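Local coordinates for protein predicted DNA-binding transcriptional regulator (Aliivibrio fischeri ES114, PDB 7DWN) that probably binds cis-regulatory DNA and controls transcription as a tetrameric member of the LysR family, at residues A[98-103]-A[127-132]; A[157-162]-A[271-276]; A[164-169]-A[265-270]; A[222-227]-A[239-244]. All blocks are in the same frame, centred on the assembly; numbering follows the deposited sequence.

Contact 1 (A[98-103]-A[127-132]); sequences AAAHSL and EAIDVD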
loop_
_atom_site.group_PDB
_atom_site.type_symbol
_atom_site.label_atom_id
_atom_site.label_comp_id
_atom_site.label_asym_id
_atom_site.label_seq_id
_atom_site.Cartn_x
_atom_site.Cartn_y
_atom_site.Cartn_z
ATOM N N ALA A 98 23.940 -2.478 -1.300
ATOM C CA ALA A 98 23.440 -1.661 -2.392
ATOM C C ALA A 98 24.500 -0.628 -2.743
ATOM O O ALA A 98 25.109 -0.022 -1.857
ATOM C CB ALA A 98 22.128 -0.977 -2.009
ATOM N N ALA A 99 24.740 -0.446 -4.037
ATOM C CA ALA A 99 25.845 0.403 -4.454
ATOM C C ALA A 99 25.531 1.063 -5.785
ATOM O O ALA A 99 24.817 0.505 -6.622
ATOM C CB ALA A 99 27.152 -0.393 -4.563
ATOM N N ALA A 100 26.070 2.265 -5.965
ATOM C CA ALA A 100 26.089 2.876 -7.283
ATOM C C ALA A 100 27.002 2.070 -8.196
ATOM O O ALA A 100 28.042 1.561 -7.765
ATOM C CB ALA A 100 26.562 4.326 -7.193
ATOM N N HIS A 101 26.598 1.947 -9.462
ATOM C CA HIS A 101 27.290 1.069 -10.404
ATOM C C HIS A 101 28.779 1.392 -10.482
ATOM O O HIS A 101 29.631 0.503 -10.349
ATOM C CB HIS A 101 26.634 1.187 -11.783
ATOM C CG HIS A 101 27.056 0.131 -12.755
ATOM N ND1 HIS A 101 28.327 0.067 -13.283
ATOM C CD2 HIS A 101 26.367 -0.893 -13.311
ATOM C CE1 HIS A 101 28.406 -0.958 -14.113
ATOM N NE2 HIS A 101 27.230 -1.557 -14.149
ATOM N N SER A 102 29.109 2.668 -10.692
ATOM C CA SER A 102 30.509 3.072 -10.772
ATOM C C SER A 102 31.239 2.791 -9.466
ATOM O O SER A 102 32.360 2.267 -9.471
ATOM C CB SER A 102 30.602 4.555 -11.129
ATOM O OG SER A 102 31.928 4.932 -11.447
ATOM N N LEU A 103 30.616 3.133 -8.335
ATOM C CA LEU A 103 31.238 2.883 -7.039
ATOM C C LEU A 103 31.439 1.398 -6.802
ATOM O O LEU A 103 32.470 0.986 -6.263
ATOM C CB LEU A 103 30.392 3.483 -5.919
ATOM C CG LEU A 103 30.281 5.003 -5.933
ATOM C CD1 LEU A 103 29.500 5.484 -4.726
ATOM C CD2 LEU A 103 31.667 5.629 -5.980
ATOM N N GLU A 127 23.974 -5.221 -5.182
ATOM C CA GLU A 127 22.893 -4.828 -6.072
ATOM C C GLU A 127 22.974 -3.334 -6.345
ATOM O O GLU A 127 23.336 -2.552 -5.459
ATOM C CB GLU A 127 21.528 -5.184 -5.476
ATOM C CG GLU A 127 21.265 -6.681 -5.396
ATOM C CD GLU A 127 21.019 -7.304 -6.759
ATOM O OE1 GLU A 127 20.140 -6.800 -7.491
ATOM O OE2 GLU A 127 21.709 -8.290 -7.098
ATOM N N ALA A 128 22.640 -2.945 -7.575
ATOM C CA ALA A 128 22.680 -1.539 -7.952
ATOM C C ALA A 128 21.680 -0.735 -7.129
ATOM O O ALA A 128 20.618 -1.229 -6.740
ATOM C CB ALA A 128 22.393 -1.374 -9.444
ATOM N N ILE A 129 22.031 0.518 -6.868
ATOM C CA ILE A 129 21.254 1.369 -5.976
ATOM C C ILE A 129 20.037 1.919 -6.707
ATOM O O ILE A 129 20.033 2.077 -7.934
ATOM C CB ILE A 129 22.141 2.505 -5.423
ATOM C CG1 ILE A 129 21.418 3.280 -4.320
ATOM C CG2 ILE A 129 22.561 3.448 -6.539
ATOM C CD1 ILE A 129 22.120 4.554 -3.907
ATOM N N ASP A 130 18.982 2.198 -5.944
ATOM C CA ASP A 130 17.832 2.970 -6.409
ATOM C C ASP A 130 17.690 4.147 -5.449
ATOM O O ASP A 130 17.086 4.014 -4.381
ATOM C CB ASP A 130 16.565 2.118 -6.456
ATOM C CG ASP A 130 15.420 2.811 -7.174
ATOM O OD1 ASP A 130 15.562 4.003 -7.523
ATOM O OD2 ASP A 130 14.377 2.160 -7.397
ATOM N N VAL A 131 18.249 5.297 -5.841
ATOM C CA VAL A 131 18.327 6.452 -4.948
ATOM C C VAL A 131 16.945 6.908 -4.500
ATOM O O VAL A 131 16.801 7.511 -3.429
ATOM C CB VAL A 131 19.098 7.600 -5.631
ATOM C CG1 VAL A 131 20.555 7.216 -5.835
ATOM C CG2 VAL A 131 18.449 7.963 -6.958
ATOM N N ASP A 132 15.912 6.630 -5.299
ATOM C CA ASP A 132 14.560 7.034 -4.925
ATOM C C ASP A 132 14.088 6.326 -3.663
ATOM O O ASP A 132 13.338 6.906 -2.870
ATOM C CB ASP A 132 13.593 6.759 -6.075
ATOM C CG ASP A 132 13.889 7.601 -7.298
ATOM O OD1 ASP A 132 14.239 8.788 -7.135
ATOM O OD2 ASP A 132 13.780 7.074 -8.423
#

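Contact 2 (A[157-162]-A[271-276]); sequences PPYQSQ and YRYQAR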
loop_
_atom_site.group_PDB
_atom_site.type_symbol
_atom_site.label_atom_id
_atom_site.label_comp_id
_atom_site.label_asym_id
_atom_site.label_seq_id
_atom_site.Cartn_x
_atom_site.Cartn_y
_atom_site.Cartn_z
ATOM N N PRO A 157 22.294 11.383 11.186
ATOM C CA PRO A 157 21.414 10.480 11.939
ATOM C C PRO A 157 20.007 10.494 11.367
ATOM O O PRO A 157 19.566 11.512 10.812
ATOM C CB PRO A 157 21.447 11.054 13.366
ATOM C CG PRO A 157 22.133 12.392 13.255
ATOM C CD PRO A 157 23.052 12.266 12.087
ATOM N N PRO A 158 19.258 9.388 11.493
ATOM C CA PRO A 158 19.575 8.170 12.252
ATOM C C PRO A 158 20.569 7.221 11.578
ATOM O O PRO A 158 20.801 6.128 12.093
ATOM C CB PRO A 158 18.210 7.491 12.379
ATOM C CG PRO A 158 17.503 7.879 11.132
ATOM C CD PRO A 158 17.940 9.293 10.838
ATOM N N TYR A 159 21.150 7.631 10.456
ATOM C CA TYR A 159 22.064 6.776 9.715
ATOM C C TYR A 159 23.506 7.030 10.134
ATOM O O TYR A 159 23.873 8.135 10.541
ATOM C CB TYR A 159 21.910 7.004 8.211
ATOM C CG TYR A 159 20.476 6.935 7.756
ATOM C CD1 TYR A 159 19.872 5.714 7.489
ATOM C CD2 TYR A 159 19.717 8.088 7.613
ATOM C CE1 TYR A 159 18.558 5.644 7.082
ATOM C CE2 TYR A 159 18.403 8.029 7.206
ATOM C CZ TYR A 159 17.828 6.805 6.943
ATOM O OH TYR A 159 16.516 6.745 6.541
ATOM N N GLN A 160 24.320 5.983 10.037
ATOM C CA GLN A 160 25.759 6.082 10.230
ATOM C C GLN A 160 26.431 6.197 8.869
ATOM O O GLN A 160 26.098 5.452 7.942
ATOM C CB GLN A 160 26.302 4.867 10.984
ATOM C CG GLN A 160 25.672 4.642 12.342
ATOM C CD GLN A 160 26.095 3.325 12.962
ATOM O OE1 GLN A 160 25.267 2.586 13.494
ATOM N NE2 GLN A 160 27.389 3.023 12.896
ATOM N N SER A 161 27.371 7.129 8.754
ATOM C CA SER A 161 28.049 7.391 7.495
ATOM C C SER A 161 29.555 7.332 7.687
ATOM O O SER A 161 30.077 7.655 8.757
ATOM C CB SER A 161 27.656 8.759 6.924
ATOM O OG SER A 161 27.944 9.794 7.847
ATOM N N GLN A 162 30.248 6.912 6.631
ATOM C CA GLN A 162 31.705 6.936 6.579
ATOM C C GLN A 162 32.117 7.462 5.215
ATOM O O GLN A 162 31.749 6.880 4.190
ATOM C CB GLN A 162 32.305 5.547 6.819
ATOM C CG GLN A 162 33.805 5.466 6.555
ATOM C CD GLN A 162 34.634 6.054 7.683
ATOM O OE1 GLN A 162 34.116 6.364 8.755
ATOM N NE2 GLN A 162 35.933 6.205 7.446
ATOM N N TYR A 271 27.052 4.039 3.910
ATOM C CA TYR A 271 25.957 4.349 4.814
ATOM C C TYR A 271 25.398 3.059 5.394
ATOM O O TYR A 271 25.448 2.000 4.758
ATOM C CB TYR A 271 24.823 5.108 4.104
ATOM C CG TYR A 271 25.220 6.385 3.390
ATOM C CD1 TYR A 271 25.637 7.504 4.102
ATOM C CD2 TYR A 271 25.136 6.484 2.004
ATOM C CE1 TYR A 271 25.983 8.678 3.456
ATOM C CE2 TYR A 271 25.479 7.655 1.348
ATOM C CZ TYR A 271 25.900 8.750 2.080
ATOM O OH TYR A 271 26.246 9.918 1.440
ATOM N N ARG A 272 24.854 3.156 6.604
ATOM C CA ARG A 272 24.201 2.023 7.242
ATOM C C ARG A 272 23.137 2.550 8.191
ATOM O O ARG A 272 23.129 3.730 8.553
ATOM C CB ARG A 272 25.205 1.133 7.987
ATOM C CG ARG A 272 26.046 1.875 9.008
ATOM C CD ARG A 272 27.080 0.967 9.651
ATOM N NE ARG A 272 26.515 0.121 10.697
ATOM C CZ ARG A 272 27.215 -0.770 11.393
ATOM N NH1 ARG A 272 28.507 -0.936 11.150
ATOM N NH2 ARG A 272 26.625 -1.499 12.330
ATOM N N TYR A 273 22.228 1.662 8.581
ATOM C CA TYR A 273 21.167 2.010 9.514
ATOM C C TYR A 273 21.169 1.177 10.786
ATOM O O TYR A 273 20.791 1.691 11.839
ATOM C CB TYR A 273 19.791 1.879 8.838
ATOM C CG TYR A 273 18.638 2.262 9.740
ATOM C CD1 TYR A 273 18.339 3.595 9.984
ATOM C CD2 TYR A 273 17.853 1.290 10.349
ATOM C CE1 TYR A 273 17.290 3.952 10.809
ATOM C CE2 TYR A 273 16.800 1.637 11.176
ATOM C CZ TYR A 273 16.524 2.971 11.402
ATOM O OH TYR A 273 15.479 3.329 12.224
ATOM N N GLN A 274 21.582 -0.085 10.721
ATOM C CA GLN A 274 21.586 -0.942 11.898
ATOM C C GLN A 274 22.798 -0.634 12.769
ATOM O O GLN A 274 23.924 -0.541 12.270
ATOM C CB GLN A 274 21.587 -2.413 11.482
ATOM C CG GLN A 274 20.360 -2.830 10.691
ATOM C CD GLN A 274 19.095 -2.787 11.524
ATOM O OE1 GLN A 274 19.118 -3.068 12.722
ATOM N NE2 GLN A 274 17.983 -2.428 10.892
ATOM N N ALA A 275 22.561 -0.473 14.073
ATOM C CA ALA A 275 23.662 -0.206 14.993
ATOM C C ALA A 275 24.621 -1.387 15.060
ATOM O O ALA A 275 25.841 -1.202 15.137
ATOM C CB ALA A 275 23.118 0.126 16.383
ATOM N N ARG A 276 24.089 -2.604 15.031
ATOM C CA ARG A 276 24.894 -3.818 15.025
ATOM C C ARG A 276 24.512 -4.671 13.826
ATOM O O ARG A 276 23.337 -5.009 13.649
ATOM C CB ARG A 276 24.704 -4.629 16.307
ATOM C CG ARG A 276 25.150 -3.948 17.585
ATOM C CD ARG A 276 25.112 -4.924 18.760
ATOM N NE ARG A 276 23.816 -5.591 18.893
ATOM C CZ ARG A 276 23.557 -6.824 18.468
ATOM N NH1 ARG A 276 24.506 -7.538 17.877
ATOM N NH2 ARG A 276 22.347 -7.344 18.631
#

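Contact 3 (A[164-169]-A[265-270]); sequences IAKTEL and PIEYYA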
loop_
_atom_site.group_PDB
_atom_site.type_symbol
_atom_site.label_atom_id
_atom_site.label_comp_id
_atom_site.label_asym_id
_atom_site.label_seq_id
_atom_site.Cartn_x
_atom_site.Cartn_y
_atom_site.Cartn_z
ATOM N N ILE A 164 34.303 7.586 2.281
ATOM C CA ILE A 164 35.325 6.712 1.720
ATOM C C ILE A 164 36.405 7.530 1.032
ATOM O O ILE A 164 37.601 7.342 1.284
ATOM C CB ILE A 164 34.692 5.694 0.756
ATOM C CG1 ILE A 164 33.624 4.874 1.481
ATOM C CG2 ILE A 164 35.762 4.794 0.159
ATOM C CD1 ILE A 164 34.102 4.275 2.785
ATOM N N ALA A 165 36.004 8.450 0.158
ATOM C CA ALA A 165 36.979 9.231 -0.585
ATOM C C ALA A 165 36.341 10.490 -1.153
ATOM O O ALA A 165 35.124 10.557 -1.389
ATOM C CB ALA A 165 37.610 8.410 -1.716
ATOM N N LYS A 166 37.201 11.486 -1.360
ATOM C CA LYS A 166 36.883 12.728 -2.050
ATOM C C LYS A 166 37.637 12.748 -3.374
ATOM O O LYS A 166 38.862 12.587 -3.399
ATOM C CB LYS A 166 37.261 13.940 -1.192
ATOM C CG LYS A 166 36.966 15.293 -1.827
ATOM C CD LYS A 166 38.197 15.877 -2.507
ATOM C CE LYS A 166 37.854 17.116 -3.315
ATOM N NZ LYS A 166 38.985 17.526 -4.189
ATOM N N THR A 167 36.901 12.960 -4.460
ATOM C CA THR A 167 37.377 12.855 -5.830
ATOM C C THR A 167 36.887 14.090 -6.585
ATOM O O THR A 167 36.254 14.977 -6.009
ATOM C CB THR A 167 36.882 11.534 -6.445
ATOM O OG1 THR A 167 37.189 10.459 -5.546
ATOM C CG2 THR A 167 37.531 11.234 -7.787
ATOM N N GLU A 168 37.183 14.167 -7.881
ATOM C CA GLU A 168 36.719 15.266 -8.712
ATOM C C GLU A 168 36.019 14.742 -9.959
ATOM O O GLU A 168 36.408 13.722 -10.535
ATOM C CB GLU A 168 37.871 16.183 -9.141
ATOM C CG GLU A 168 38.722 16.725 -8.006
ATOM C CD GLU A 168 39.776 17.698 -8.499
ATOM O OE1 GLU A 168 39.531 18.922 -8.451
ATOM O OE2 GLU A 168 40.845 17.236 -8.953
ATOM N N LEU A 169 34.967 15.453 -10.353
ATOM C CA LEU A 169 34.437 15.396 -11.707
ATOM C C LEU A 169 35.313 16.264 -12.598
ATOM O O LEU A 169 35.395 17.485 -12.398
ATOM C CB LEU A 169 32.992 15.887 -11.748
ATOM C CG LEU A 169 31.937 15.056 -11.022
ATOM C CD1 LEU A 169 30.609 15.794 -10.987
ATOM C CD2 LEU A 169 31.784 13.710 -11.706
ATOM N N PRO A 265 34.535 19.110 -6.966
ATOM C CA PRO A 265 34.689 18.074 -5.938
ATOM C C PRO A 265 33.415 17.262 -5.757
ATOM O O PRO A 265 32.303 17.788 -5.826
ATOM C CB PRO A 265 35.028 18.875 -4.676
ATOM C CG PRO A 265 34.407 20.205 -4.907
ATOM C CD PRO A 265 34.532 20.465 -6.387
ATOM N N ILE A 266 33.593 15.956 -5.540
ATOM C CA ILE A 266 32.521 15.050 -5.150
ATOM C C ILE A 266 33.061 14.136 -4.056
ATOM O O ILE A 266 34.269 13.950 -3.915
ATOM C CB ILE A 266 31.976 14.208 -6.330
ATOM C CG1 ILE A 266 33.111 13.461 -7.038
ATOM C CG2 ILE A 266 31.202 15.081 -7.309
ATOM C CD1 ILE A 266 32.629 12.535 -8.146
ATOM N N GLU A 267 32.150 13.573 -3.268
ATOM C CA GLU A 267 32.512 12.671 -2.182
ATOM C C GLU A 267 31.619 11.445 -2.248
ATOM O O GLU A 267 30.442 11.555 -2.603
ATOM C CB GLU A 267 32.352 13.347 -0.814
ATOM C CG GLU A 267 33.120 14.645 -0.657
ATOM C CD GLU A 267 32.574 15.503 0.464
ATOM O OE1 GLU A 267 31.600 15.073 1.119
ATOM O OE2 GLU A 267 33.113 16.608 0.687
ATOM N N TYR A 268 32.160 10.273 -1.911
ATOM C CA TYR A 268 31.286 9.112 -1.802
ATOM C C TYR A 268 31.461 8.423 -0.456
ATOM O O TYR A 268 32.537 8.448 0.150
ATOM C CB TYR A 268 31.466 8.113 -2.964
ATOM C CG TYR A 268 32.877 7.728 -3.321
ATOM C CD1 TYR A 268 33.610 8.477 -4.231
ATOM C CD2 TYR A 268 33.459 6.587 -2.789
ATOM C CE1 TYR A 268 34.893 8.119 -4.577
ATOM C CE2 TYR A 268 34.744 6.218 -3.130
ATOM C CZ TYR A 268 35.457 6.988 -4.025
ATOM O OH TYR A 268 36.740 6.630 -4.371
ATOM N N TYR A 269 30.366 7.813 0.001
ATOM C CA TYR A 269 30.192 7.355 1.368
ATOM C C TYR A 269 29.698 5.917 1.417
ATOM O O TYR A 269 29.054 5.413 0.485
ATOM C CB TYR A 269 29.167 8.208 2.118
ATOM C CG TYR A 269 29.594 9.613 2.464
ATOM C CD1 TYR A 269 29.578 10.623 1.511
ATOM C CD2 TYR A 269 29.981 9.936 3.759
ATOM C CE1 TYR A 269 29.956 11.913 1.836
ATOM C CE2 TYR A 269 30.362 11.220 4.092
ATOM C CZ TYR A 269 30.346 12.203 3.129
ATOM O OH TYR A 269 30.724 13.481 3.464
ATOM N N ALA A 270 30.003 5.280 2.544
ATOM C CA ALA A 270 29.305 4.095 3.015
ATOM C C ALA A 270 28.279 4.528 4.054
ATOM O O ALA A 270 28.597 5.304 4.960
ATOM C CB ALA A 270 30.282 3.085 3.617
#

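Contact 4 (A[222-227]-A[239-244]); sequences SMTDML and WLPAYS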
loop_
_atom_site.group_PDB
_atom_site.type_symbol
_atom_site.label_atom_id
_atom_site.label_comp_id
_atom_site.label_asym_id
_atom_site.label_seq_id
_atom_site.Cartn_x
_atom_site.Cartn_y
_atom_site.Cartn_z
ATOM N N SER A 222 22.111 8.757 -16.927
ATOM C CA SER A 222 22.452 8.632 -15.519
ATOM C C SER A 222 23.633 7.704 -15.286
ATOM O O SER A 222 24.103 7.597 -14.149
ATOM C CB SER A 222 21.243 8.129 -14.722
ATOM O OG SER A 222 20.871 6.823 -15.130
ATOM N N MET A 223 24.121 7.036 -16.328
ATOM C CA MET A 223 25.208 6.073 -16.215
ATOM C C MET A 223 26.517 6.735 -16.623
ATOM O O MET A 223 26.662 7.184 -17.766
ATOM C CB MET A 223 24.927 4.844 -17.080
ATOM C CG MET A 223 23.724 4.038 -16.618
ATOM S SD MET A 223 23.146 2.851 -17.844
ATOM C CE MET A 223 22.518 3.958 -19.100
ATOM N N THR A 224 27.468 6.795 -15.685
ATOM C CA THR A 224 28.775 7.368 -15.986
ATOM C C THR A 224 29.471 6.599 -17.100
ATOM O O THR A 224 30.122 7.196 -17.964
ATOM C CB THR A 224 29.641 7.387 -14.725
ATOM O OG1 THR A 224 29.152 8.388 -13.824
ATOM C CG2 THR A 224 31.097 7.672 -15.063
ATOM N N ASP A 225 29.339 5.273 -17.100
ATOM C CA ASP A 225 29.982 4.470 -18.133
ATOM C C ASP A 225 29.440 4.809 -19.517
ATOM O O ASP A 225 30.190 4.795 -20.499
ATOM C CB ASP A 225 29.797 2.985 -17.821
ATOM C CG ASP A 225 30.963 2.140 -18.290
ATOM O OD1 ASP A 225 32.113 2.433 -17.891
ATOM O OD2 ASP A 225 30.727 1.179 -19.052
ATOM N N MET A 226 28.150 5.139 -19.608
ATOM C CA MET A 226 27.566 5.550 -20.881
ATOM C C MET A 226 28.224 6.826 -21.402
ATOM O O MET A 226 28.646 6.896 -22.568
ATOM C CB MET A 226 26.059 5.750 -20.707
ATOM C CG MET A 226 25.250 5.719 -21.988
ATOM S SD MET A 226 25.254 4.092 -22.757
ATOM C CE MET A 226 26.441 4.342 -24.074
ATOM N N LEU A 227 28.306 7.852 -20.548
ATOM C CA LEU A 227 28.965 9.099 -20.930
ATOM C C LEU A 227 30.426 8.864 -21.283
ATOM O O LEU A 227 30.947 9.466 -22.226
ATOM C CB LEU A 227 28.858 10.126 -19.801
ATOM C CG LEU A 227 27.466 10.559 -19.347
ATOM C CD1 LEU A 227 27.578 11.692 -18.339
ATOM C CD2 LEU A 227 26.625 10.980 -20.535
ATOM N N TRP A 239 31.723 15.575 -17.887
ATOM C CA TRP A 239 32.324 15.613 -16.560
ATOM C C TRP A 239 32.290 14.199 -15.998
ATOM O O TRP A 239 31.238 13.709 -15.580
ATOM C CB TRP A 239 31.593 16.597 -15.653
ATOM C CG TRP A 239 32.084 18.004 -15.791
ATOM C CD1 TRP A 239 32.968 18.649 -14.974
ATOM C CD2 TRP A 239 31.727 18.937 -16.814
ATOM N NE1 TRP A 239 33.179 19.930 -15.425
ATOM C CE2 TRP A 239 32.428 20.132 -16.554
ATOM C CE3 TRP A 239 30.882 18.878 -17.925
ATOM C CZ2 TRP A 239 32.311 21.257 -17.369
ATOM C CZ3 TRP A 239 30.764 19.995 -18.728
ATOM C CH2 TRP A 239 31.474 21.169 -18.446
ATOM N N LEU A 240 33.437 13.543 -15.990
ATOM C CA LEU A 240 33.505 12.175 -15.518
ATOM C C LEU A 240 34.271 12.097 -14.205
ATOM O O LEU A 240 35.219 12.863 -13.996
ATOM C CB LEU A 240 34.180 11.272 -16.557
ATOM C CG LEU A 240 33.504 11.277 -17.929
ATOM C CD1 LEU A 240 34.210 10.338 -18.895
ATOM C CD2 LEU A 240 32.043 10.899 -17.780
ATOM N N PRO A 241 33.870 11.211 -13.294
ATOM C CA PRO A 241 34.642 11.028 -12.063
ATOM C C PRO A 241 36.035 10.509 -12.383
ATOM O O PRO A 241 36.216 9.657 -13.255
ATOM C CB PRO A 241 33.819 10.005 -11.271
ATOM C CG PRO A 241 32.994 9.303 -12.298
ATOM C CD PRO A 241 32.683 10.341 -13.336
ATOM N N ALA A 242 37.023 11.039 -11.665
ATOM C CA ALA A 242 38.411 10.777 -12.026
ATOM C C ALA A 242 38.789 9.315 -11.820
ATOM O O ALA A 242 39.661 8.802 -12.529
ATOM C CB ALA A 242 39.339 11.689 -11.230
ATOM N N TYR A 243 38.144 8.623 -10.878
ATOM C CA TYR A 243 38.498 7.230 -10.623
ATOM C C TYR A 243 38.071 6.302 -11.753
ATOM O O TYR A 243 38.541 5.160 -11.809
ATOM C CB TYR A 243 37.891 6.753 -9.301
ATOM C CG TYR A 243 36.381 6.836 -9.231
ATOM C CD1 TYR A 243 35.583 5.857 -9.812
ATOM C CD2 TYR A 243 35.752 7.881 -8.566
ATOM C CE1 TYR A 243 34.209 5.924 -9.749
ATOM C CE2 TYR A 243 34.372 7.954 -8.495
ATOM C CZ TYR A 243 33.607 6.973 -9.091
ATOM O OH TYR A 243 32.234 7.034 -9.025
ATOM N N SER A 244 37.201 6.758 -12.650
ATOM C CA SER A 244 36.684 5.918 -13.721
ATOM C C SER A 244 37.419 6.102 -15.042
ATOM O O SER A 244 37.138 5.364 -15.992
ATOM C CB SER A 244 35.191 6.193 -13.935
ATOM O OG SER A 244 34.989 7.421 -14.614
#

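Contact 1 (A[98-103]-A[127-132])
Ile129 lays its CB and CG2 against the backbone of Ala99 and Ala100 where the strand 98-99 gives way to a helix. CB lies 3.5 Å from Ala99 O, and CG2 reaches Ala100 CA at 3.7 Å. The first torsion sets this: CG1 is anti to the backbone N (chi1 -171°) and CG2 takes the crowded position between N and the carbonyl carbon, so CB rests on Ala99 O and the CG2 branch, not CG1, reaches on to Ala100. The methyl of Ala100 is its side-chain partner, with CB 4.1 Å from Ile129 CG2, a loose apolar touch.

Two backbone hydrogen bonds set the parallel register, one good and one poor. Ala99 N donates to Glu127 O over 2.9 Å, nearly along the C=O axis. Ile129 N meets Ala99 O at 2.8 Å, but the angle of 124° at the hydrogen makes this bond weak; Ile129 already lies just past the end of strand 123-128. CA-H...O contacts accompany both: Ala98 CA lies 3.2 Å from Glu127 O, and Ala128 CA approaches Ala99 O similarly.

Ala98 and Glu127 share one face of the sheet, yet the glutamate folds away, and its OE1 makes a weak hydrogen bond to Ser222 OG of the second subunit. Ser102 N donates to a sulfonate oxygen of MES, probably from the crystallisation liquor.

The pairing belongs to a beta-alpha-beta unit: strand 94-99, helix 101-114 begun by Ala100 as N-cap, then strand 123-128. Strand 145-149 flanks strand 94-99, with Leu146 touching both Ala98 and Ile129.

Contact 2 (A[157-162]-A[271-276])
Gln160 and Arg272 run side by side and point the same way, their amide and guanidinium planes only 18° apart. The glutamine is extended beyond CG, whereas the arginine starts from the crowded position (chi1 55°) and bends at chi3 (-79°), so that Gln160 CB touches Arg272 CG at 3.6 Å and Gln160 NE2 sits over one guanidinium face near its rim. That guanidinium is held by other groups: NE and NH2 of Arg272 both grip Gln274 O side-on, in the guanidinium plane, with NH2 at 2.9 Å. NH2 also forms a salt bridge to Glu282.

Gln160 and Arg272 are a hydrogen-bonded antiparallel pair at one end of strands 160-174 and 264-272, neighbours in the mixed sheet of the LysR substrate-binding domain: Gln160 N to Arg272 O and Arg272 N to Gln160 O are each 2.9 Å. In the next, non-hydrogen-bonded pair, Ser161 CB meets the Tyr271 ring edge at CD1, 3.7 Å away.

Beyond the strands, Tyr273 holds CG anti to its backbone N and crosses Tyr159 obliquely, with Tyr273 CD1 3.6 Å from Tyr159 CE1. Pro158, which follows a cis peptide bond, brings CG to the Tyr273 ring edge, 3.9 Å from CE1. The Tyr159 hydroxyl is hydrogen-bonded to NH1 of Arg139 in helix 134-140.

Contact 3 (A[164-169]-A[265-270])
The Tyr268 ring carries Ala165 O over one face, 3.8 Å above the plane and offset toward the rim. At its edge lies Thr167 OG1, 3.4 Å from Tyr268 CE1, while Ile164 CG2 approaches CE2 obliquely. CG of Tyr268 occupies the crowded position between backbone N and carbonyl carbon, which swings the ring across strand 164-169; the Ala165 methyl then lies close to the phenol end, CB being 3.3 Å from Tyr268 OH. Leu107 of helix 101-114 packs on this tyrosine too.

The strands are antiparallel, and both Ile164 and Ala165 face Tyr268, a classic beta bulge. Tyr268 O takes a 2.9 Å bond from Ile164 N and a weak one from Ala165 N. In return Tyr268 N donates to Ala165 O over 3.0 Å, nearly along the C=O axis. Thr167 and Ile266 come next, bonded both ways, with Thr167 N to Ile266 O almost straight at 170°. Ile266, its CG1 also in the crowded position, meets Leu169 at about a right angle, CG2 being 3.8 Å from Leu169 CG, and Met202 of helix 201-209 touches both.

Lys166, Glu168, Glu267 and Pro265 take the opposite face of the sheet. There Lys166 bends at chi2 and runs alongside Pro265, with Lys166 CE 3.6 Å from Pro265 CB, and crosses Glu267 obliquely.

Contact 4 (A[222-227]-A[239-244])
Thr224 and Pro241 meet tip to tip, and this is the tight part of the contact. Thr224 CG2 stands 3.6 Å from Pro241 CD and almost as near to CG. The first torsion (chi1 -72°) sets the methyl CG2 anti to the backbone N and OG1 beside that nitrogen, where OG1 bonds to Tyr196 OH. The same OG1 hydrogen-bonds a sulfonate oxygen of MES, probably from the crystallisation liquor, which may mark a ligand pocket.

Looser is the approach one helical turn on, where Leu227 CB lies 3.9 Å from Leu240 CD2. Leu240, with CG anti to its carbonyl carbon (chi1 -57°) and an extended chain, brings CD2 toward the helix. Helix 224-232, with Met223 at its N-cap, here lies against strand 238-241 in the substrate-binding domain of the LysR family, which has a periplasmic-binding-protein fold.

Equally loose is the partly exposed end at Ser244, whose OG is 3.9 Å from Thr224 CG2. This hydroxyl is turned back on its own segment and donates to Pro241 O over 2.9 Å, along a lone pair; Ser244 N shares the same acceptor, so two donors hold the short 3-10 segment that follows strand 238-241. No hydrogen bond joins the two segments, and the nearest CA atoms, of Thr224 and Leu240, are 6.8 Å apart. On the subunit boundary, Met223 and Asp225 pack on His101 of the second subunit.

In the fold
From the N terminus, contact 1 is the first to close, joining neighbouring parallel strands across the short crossover that holds helix 101-114; it is complete before contact 2 opens. The other three nest: 157-162 with 271-276 encloses 164-169 with 265-270, which in turn encloses 222-227 with 239-244, and none cross. Contacts 2 and 3 are successive parts of one antiparallel strand pair, linked by Gln162 N to Ala270 O. Contact 3 meets contact 4 through Glu168 O and Ala242 N, since strands 160-174 and 238-241 are neighbours. Contact 1 touches contact 3 where Leu103 packs on Tyr268, and contact 4 where Ser102 OG and Tyr243 OH are hydrogen-bonded.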